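Local structure of dihydroorotase (Saccharomyces cerevisiae, 6L0B) at residues A[16-21]-A[41-46]; A[11-16]-A[252-257]. The protein catalyses the reversible, zinc-dependent interconversion of N-carbamoyl-L-aspartate and dihydroorotate, the third step of de novo pyrimidine biosynthesis. All coordinates share one frame; numbering follows the deposited sequence.

Contact 1: residues A[16-21]-A[41-46]; sequences HVREGA and MPNLQP. With ZN (zinc ion), chain E; URF (5-fluorouracil), chain G.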
loop_
_atom_site.group_PDB
_atom_site.type_symbol
_atom_site.label_atom_id
_atom_site.label_comp_id
_atom_site.label_asym_id
_atom_site.label_seq_id
_atom_site.Cartn_x
_atom_site.Cartn_y
_atom_site.Cartn_z
ATOM N N HIS A 16 9.034 -20.962 -2.402
ATOM C CA HIS A 16 8.616 -21.007 -3.797
ATOM C C HIS A 16 9.848 -20.947 -4.697
ATOM O O HIS A 16 10.687 -20.058 -4.518
ATOM C CB HIS A 16 7.640 -19.857 -4.142
ATOM C CG HIS A 16 6.441 -19.772 -3.246
ATOM N ND1 HIS A 16 5.155 -19.932 -3.713
ATOM C CD2 HIS A 16 6.330 -19.515 -1.922
ATOM C CE1 HIS A 16 4.305 -19.822 -2.706
ATOM N NE2 HIS A 16 4.992 -19.566 -1.608
ATOM N N VAL A 17 9.942 -21.854 -5.683
ATOM C CA VAL A 17 11.098 -21.924 -6.578
ATOM C C VAL A 17 10.711 -21.910 -8.048
ATOM O O VAL A 17 11.593 -21.997 -8.903
ATOM C CB VAL A 17 12.018 -23.137 -6.303
ATOM C CG1 VAL A 17 12.594 -23.102 -4.891
ATOM C CG2 VAL A 17 11.293 -24.436 -6.610
ATOM N N ARG A 18 9.424 -21.860 -8.370
ATOM C CA ARG A 18 8.942 -21.712 -9.754
ATOM C C ARG A 18 9.434 -22.891 -10.603
ATOM O O ARG A 18 9.627 -24.008 -10.105
ATOM C CB ARG A 18 9.332 -20.340 -10.319
ATOM C CG ARG A 18 9.205 -19.147 -9.356
ATOM C CD ARG A 18 7.752 -18.779 -9.007
ATOM N NE ARG A 18 7.633 -17.517 -8.254
ATOM C CZ ARG A 18 6.688 -17.211 -7.339
ATOM N NH1 ARG A 18 5.707 -18.062 -6.980
ATOM N NH2 ARG A 18 6.744 -16.024 -6.748
ATOM N N GLU A 19 9.557 -22.653 -11.904
ATOM C CA GLU A 19 10.016 -23.632 -12.875
ATOM C C GLU A 19 11.050 -22.998 -13.797
ATOM O O GLU A 19 11.524 -21.887 -13.528
ATOM C CB GLU A 19 8.831 -24.178 -13.666
ATOM C CG GLU A 19 7.984 -25.164 -12.889
ATOM C CD GLU A 19 6.813 -25.708 -13.703
ATOM O OE1 GLU A 19 5.877 -24.925 -14.003
ATOM O OE2 GLU A 19 6.829 -26.918 -14.042
ATOM N N GLY A 20 11.467 -23.724 -14.831
ATOM C CA GLY A 20 12.227 -23.147 -15.928
ATOM C C GLY A 20 13.486 -22.444 -15.465
ATOM O O GLY A 20 14.107 -22.813 -14.461
ATOM N N ALA A 21 13.825 -21.357 -16.174
ATOM C CA ALA A 21 15.061 -20.636 -15.880
ATOM C C ALA A 21 15.053 -20.042 -14.479
ATOM O O ALA A 21 16.109 -19.959 -13.843
ATOM C CB ALA A 21 15.285 -19.525 -16.906
ATOM N N MET A 41 6.356 -25.223 -2.308
ATOM C CA MET A 41 4.957 -24.840 -2.471
ATOM C C MET A 41 4.425 -25.174 -3.871
ATOM O O MET A 41 5.206 -25.331 -4.821
ATOM C CB MET A 41 4.786 -23.350 -2.177
ATOM C CG MET A 41 4.754 -23.027 -0.669
ATOM S SD MET A 41 3.486 -23.911 0.296
ATOM C CE MET A 41 3.868 -23.305 1.962
ATOM N N PRO A 42 3.112 -25.374 -4.026
ATOM C CA PRO A 42 2.574 -25.956 -5.271
ATOM C C PRO A 42 1.969 -24.986 -6.292
ATOM O O PRO A 42 1.406 -25.466 -7.286
ATOM C CB PRO A 42 1.465 -26.863 -4.724
ATOM C CG PRO A 42 0.894 -26.038 -3.538
ATOM C CD PRO A 42 2.047 -25.190 -3.013
ATOM N N ASN A 43 2.053 -23.668 -6.093
ATOM C CA ASN A 43 1.318 -22.715 -6.925
ATOM C C ASN A 43 2.075 -22.405 -8.221
ATOM O O ASN A 43 2.475 -21.273 -8.509
ATOM C CB ASN A 43 1.028 -21.454 -6.127
ATOM C CG ASN A 43 2.290 -20.695 -5.784
ATOM O OD1 ASN A 43 3.376 -21.289 -5.761
ATOM N ND2 ASN A 43 2.166 -19.388 -5.554
ATOM N N LEU A 44 2.334 -23.460 -8.986
ATOM C CA LEU A 44 2.855 -23.321 -10.339
ATOM C C LEU A 44 1.669 -23.184 -11.293
ATOM O O LEU A 44 0.508 -23.255 -10.877
ATOM C CB LEU A 44 3.754 -24.505 -10.708
ATOM C CG LEU A 44 5.175 -24.699 -10.165
ATOM C CD1 LEU A 44 5.208 -24.548 -8.684
ATOM C CD2 LEU A 44 5.667 -26.087 -10.539
ATOM N N GLN A 45 1.945 -23.123 -12.596
ATOM C CA GLN A 45 0.906 -23.020 -13.624
ATOM C C GLN A 45 1.066 -24.190 -14.583
ATOM O O GLN A 45 1.990 -24.187 -15.418
ATOM C CB GLN A 45 1.007 -21.709 -14.403
ATOM C CG GLN A 45 0.565 -20.444 -13.695
ATOM C CD GLN A 45 0.575 -19.251 -14.640
ATOM O OE1 GLN A 45 0.929 -19.381 -15.817
ATOM N NE2 GLN A 45 0.167 -18.093 -14.141
ATOM N N PRO A 46 0.173 -25.202 -14.538
ATOM C CA PRO A 46 -0.995 -25.321 -13.653
ATOM C C PRO A 46 -0.603 -25.733 -12.248
ATOM O O PRO A 46 0.511 -26.181 -12.059
ATOM C CB PRO A 46 -1.837 -26.427 -14.327
ATOM C CG PRO A 46 -1.215 -26.663 -15.637
ATOM C CD PRO A 46 0.218 -26.307 -15.501
HETATM ZN ZN ZN E . 3.816 -18.377 -0.295
HETATM N N1 URF G . 2.758 -14.426 -2.427
HETATM C C2 URF G . 2.484 -15.835 -2.047
HETATM N N3 URF G . 2.907 -16.885 -3.020
HETATM C C4 URF G . 3.560 -16.522 -4.275
HETATM C C5 URF G . 3.807 -15.122 -4.636
HETATM C C6 URF G . 3.392 -14.111 -3.696
HETATM O O2 URF G . 1.945 -16.111 -1.005
HETATM O O4 URF G . 3.936 -17.301 -5.080
HETATM F F5 URF G . 4.405 -14.886 -5.866
#
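The His16 ring is sandwiched between Met41 and the bound 5-fluorouracil. Met41 CB lies over one face, 3.7 Å from the ring centroid and close to the ring normal, making a CH-pi contact, while C4 of the ligand covers the opposite face. At the ring edge, His16 ND1 donates to Asn43 OD1 at 3.0 Å, a bent bond (137° at the hydrogen) between planes 69° apart. This bond helps set the rotation of the ring, together with the bond from His16 NE2 to the zinc ion at 2.1 Å. His16 belongs to the His-X-His pair at the end of the first barrel strand in the metallo-dependent hydrolases, and Asn43, at the centre of an inverse gamma turn, sits in the loop after strand 37-40. With its oxygen engaged by the histidine, Asn43 turns ND2 to O4 of 5-fluorouracil (2.8 Å) and also to the carbonyl of Thr106. Arg18 starts away from the loop, but its chain bends at chi2 (-69°) and brings NH1 to the same O4 at 2.7 Å in a nearly straight bond. Farther from the metal the contact opens toward solvent. Glu19 crosses Leu44 obliquely, Glu19 CG lying 3.4 Å from Leu44 CD2, and Glu19 OE2 has a long, weak ion pair with Arg53. Beyond Leu44, exposed Gln45 gives its NE2 to Asn107 OD1.

Contact 2: residues A[11-16]-A[252-257]; sequences CDMHVH and YFFFGS. With ZN (zinc ion), chain E; URF (5-fluorouracil), chain G.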
loop_
_atom_site.group_PDB
_atom_site.type_symbol
_atom_site.label_atom_id
_atom_site.label_comp_id
_atom_site.label_asym_id
_atom_site.label_seq_id
_atom_site.Cartn_x
_atom_site.Cartn_y
_atom_site.Cartn_z
ATOM N N CYS A 11 15.694 -25.317 8.565
ATOM C CA CYS A 11 14.522 -25.620 7.756
ATOM C C CYS A 11 13.764 -24.328 7.471
ATOM O O CYS A 11 13.482 -23.549 8.391
ATOM C CB CYS A 11 13.612 -26.648 8.429
ATOM S SG CYS A 11 13.378 -26.426 10.184
ATOM N N ASP A 12 13.387 -24.145 6.203
ATOM C CA ASP A 12 12.539 -23.046 5.729
ATOM C C ASP A 12 11.259 -23.681 5.198
ATOM O O ASP A 12 11.240 -24.252 4.103
ATOM C CB ASP A 12 13.247 -22.226 4.642
ATOM C CG ASP A 12 12.327 -21.201 3.947
ATOM O OD1 ASP A 12 11.149 -21.008 4.337
ATOM O OD2 ASP A 12 12.812 -20.578 2.974
ATOM N N MET A 13 10.189 -23.590 5.983
ATOM C CA MET A 13 8.975 -24.342 5.714
ATOM C C MET A 13 7.958 -23.569 4.871
ATOM O O MET A 13 6.739 -23.776 5.011
ATOM C CB MET A 13 8.402 -24.806 7.043
ATOM C CG MET A 13 9.433 -25.638 7.820
ATOM S SD MET A 13 9.928 -27.271 7.140
ATOM C CE MET A 13 11.167 -26.913 5.919
ATOM N N HIS A 14 8.439 -22.707 3.969
ATOM C CA HIS A 14 7.574 -21.961 3.054
ATOM C C HIS A 14 8.461 -21.426 1.925
ATOM O O HIS A 14 8.983 -20.316 2.011
ATOM C CB HIS A 14 6.847 -20.839 3.751
ATOM C CG HIS A 14 5.649 -20.336 3.004
ATOM N ND1 HIS A 14 4.391 -20.288 3.566
ATOM C CD2 HIS A 14 5.516 -19.852 1.744
ATOM C CE1 HIS A 14 3.538 -19.793 2.688
ATOM N NE2 HIS A 14 4.194 -19.519 1.578
ATOM N N VAL A 15 8.601 -22.209 0.869
ATOM C CA VAL A 15 9.519 -21.887 -0.209
ATOM C C VAL A 15 8.758 -21.927 -1.525
ATOM O O VAL A 15 7.880 -22.775 -1.714
ATOM C CB VAL A 15 10.712 -22.866 -0.234
ATOM C CG1 VAL A 15 11.620 -22.554 -1.408
ATOM C CG2 VAL A 15 11.499 -22.827 1.078
ATOM N N HIS A 16 9.034 -20.962 -2.402
ATOM C CA HIS A 16 8.616 -21.007 -3.797
ATOM C C HIS A 16 9.848 -20.947 -4.697
ATOM O O HIS A 16 10.687 -20.058 -4.518
ATOM C CB HIS A 16 7.640 -19.857 -4.142
ATOM C CG HIS A 16 6.441 -19.772 -3.246
ATOM N ND1 HIS A 16 5.155 -19.932 -3.713
ATOM C CD2 HIS A 16 6.330 -19.515 -1.922
ATOM C CE1 HIS A 16 4.305 -19.822 -2.706
ATOM N NE2 HIS A 16 4.992 -19.566 -1.608
ATOM N N TYR A 252 5.324 -23.160 18.655
ATOM C CA TYR A 252 4.307 -23.016 17.622
ATOM C C TYR A 252 4.603 -21.854 16.670
ATOM O O TYR A 252 3.767 -21.528 15.816
ATOM C CB TYR A 252 2.920 -22.875 18.254
ATOM C CG TYR A 252 2.893 -22.141 19.573
ATOM C CD1 TYR A 252 2.918 -22.826 20.797
ATOM C CD2 TYR A 252 2.815 -20.755 19.604
ATOM C CE1 TYR A 252 2.877 -22.128 22.021
ATOM C CE2 TYR A 252 2.775 -20.056 20.812
ATOM C CZ TYR A 252 2.811 -20.737 22.007
ATOM O OH TYR A 252 2.768 -19.990 23.163
ATOM N N PHE A 253 5.786 -21.246 16.782
ATOM C CA PHE A 253 6.281 -20.267 15.827
ATOM C C PHE A 253 7.591 -20.790 15.278
ATOM O O PHE A 253 8.474 -21.159 16.055
ATOM C CB PHE A 253 6.500 -18.900 16.481
ATOM C CG PHE A 253 5.266 -18.301 17.057
ATOM C CD1 PHE A 253 4.170 -18.036 16.249
ATOM C CD2 PHE A 253 5.179 -18.020 18.406
ATOM C CE1 PHE A 253 3.016 -17.479 16.771
ATOM C CE2 PHE A 253 4.021 -17.462 18.941
ATOM C CZ PHE A 253 2.939 -17.192 18.116
ATOM N N PHE A 254 7.699 -20.902 13.957
ATOM C CA PHE A 254 8.992 -21.225 13.372
ATOM C C PHE A 254 9.108 -20.621 11.973
ATOM O O PHE A 254 8.152 -20.090 11.408
ATOM C CB PHE A 254 9.248 -22.736 13.377
ATOM C CG PHE A 254 8.128 -23.563 12.822
ATOM C CD1 PHE A 254 7.281 -24.260 13.669
ATOM C CD2 PHE A 254 7.953 -23.682 11.459
ATOM C CE1 PHE A 254 6.267 -25.042 13.181
ATOM C CE2 PHE A 254 6.930 -24.469 10.943
ATOM C CZ PHE A 254 6.080 -25.152 11.813
ATOM N N PHE A 255 10.280 -20.781 11.384
ATOM C CA PHE A 255 10.636 -20.038 10.191
ATOM C C PHE A 255 10.042 -20.654 8.929
ATOM O O PHE A 255 10.130 -21.867 8.713
ATOM C CB PHE A 255 12.146 -19.981 10.055
ATOM C CG PHE A 255 12.608 -19.249 8.840
ATOM C CD1 PHE A 255 12.127 -17.976 8.565
ATOM C CD2 PHE A 255 13.529 -19.827 7.976
ATOM C CE1 PHE A 255 12.560 -17.289 7.459
ATOM C CE2 PHE A 255 13.969 -19.150 6.872
ATOM C CZ PHE A 255 13.486 -17.870 6.613
ATOM N N GLY A 256 9.449 -19.798 8.096
ATOM C CA GLY A 256 9.011 -20.101 6.751
ATOM C C GLY A 256 9.124 -18.842 5.907
ATOM O O GLY A 256 8.328 -17.919 6.071
ATOM N N SER A 257 10.099 -18.778 5.002
ATOM C CA SER A 257 10.444 -17.493 4.405
ATOM C C SER A 257 9.364 -16.946 3.474
ATOM O O SER A 257 9.225 -15.730 3.359
ATOM C CB SER A 257 11.740 -17.613 3.609
ATOM O OG SER A 257 11.465 -18.153 2.317
HETATM ZN ZN ZN E . 3.816 -18.377 -0.295
HETATM N N1 URF G . 2.758 -14.426 -2.427
HETATM C C2 URF G . 2.484 -15.835 -2.047
HETATM N N3 URF G . 2.907 -16.885 -3.020
HETATM C C4 URF G . 3.560 -16.522 -4.275
HETATM C C5 URF G . 3.807 -15.122 -4.636
HETATM C C6 URF G . 3.392 -14.111 -3.696
HETATM O O2 URF G . 1.945 -16.111 -1.005
HETATM O O4 URF G . 3.936 -17.301 -5.080
HETATM F F5 URF G . 4.405 -14.886 -5.866
#
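Two backbone amides grip Asp12 OD1 from opposite faces of the carboxylate plane: Ser257 N at 2.6 Å, in an almost straight bond, and His14 N at 3.2 Å, which completes an Asx turn. The other oxygen, OD2, accepts from Ser257 OG on its syn side at 2.9 Å and from Gln280; Ser257 OG is itself bonded to the amide of Ser259. A chi1 of 171°, which sets Asp12 CG opposite the backbone N, carries the carboxylate across to the residues after strand 253-255. Replacing Asp12 by alanine removes both oxygens, which would probably leave the amides of His14 and Ser257 without their shared acceptor and Ser257 OG without OD2, and is likely to free the turn that leads to His14, whose NE2 binds zinc at 2.2 Å. Met13 N donates to Phe255 O at 3.2 Å where the chain turns a corner. The Phe255 ring carries Asp12 OD1 over one face, with CE2 3.9 Å from Asp12 CB. Gly256 packs against His14 CB. These bonds join the first and last strands of the TIM barrel and so close it. Outside the pair, Met13 rests on Ile37 of strand 37-40, Phe254 on strand 205-209, and both phenylalanines, Phe254 and Phe255, on helix 300-312.

Both contacts serve the same zinc site and share His16, yet they differ in depth. Contact 2 is wholly buried near the centre of the chain, whereas contact 1 starts at the metal and runs out to solvent. Contact 1 joins the chain after strand 11-15, leading into helix 20-26, to the loop after strand 37-40, with side-chain amide and guanidinium groups directed at a ligand. Contact 2 brings together strands 236 residues apart through backbone amides, a serine hydroxyl and one buried carboxylate, with phenylalanine packing beside them; along the chain, contact 1 is nested inside the loop that contact 2 closes. They meet at Met41, whose N probably bonds to Val15 O (2.9 Å) and whose CE packs against His14 ND1.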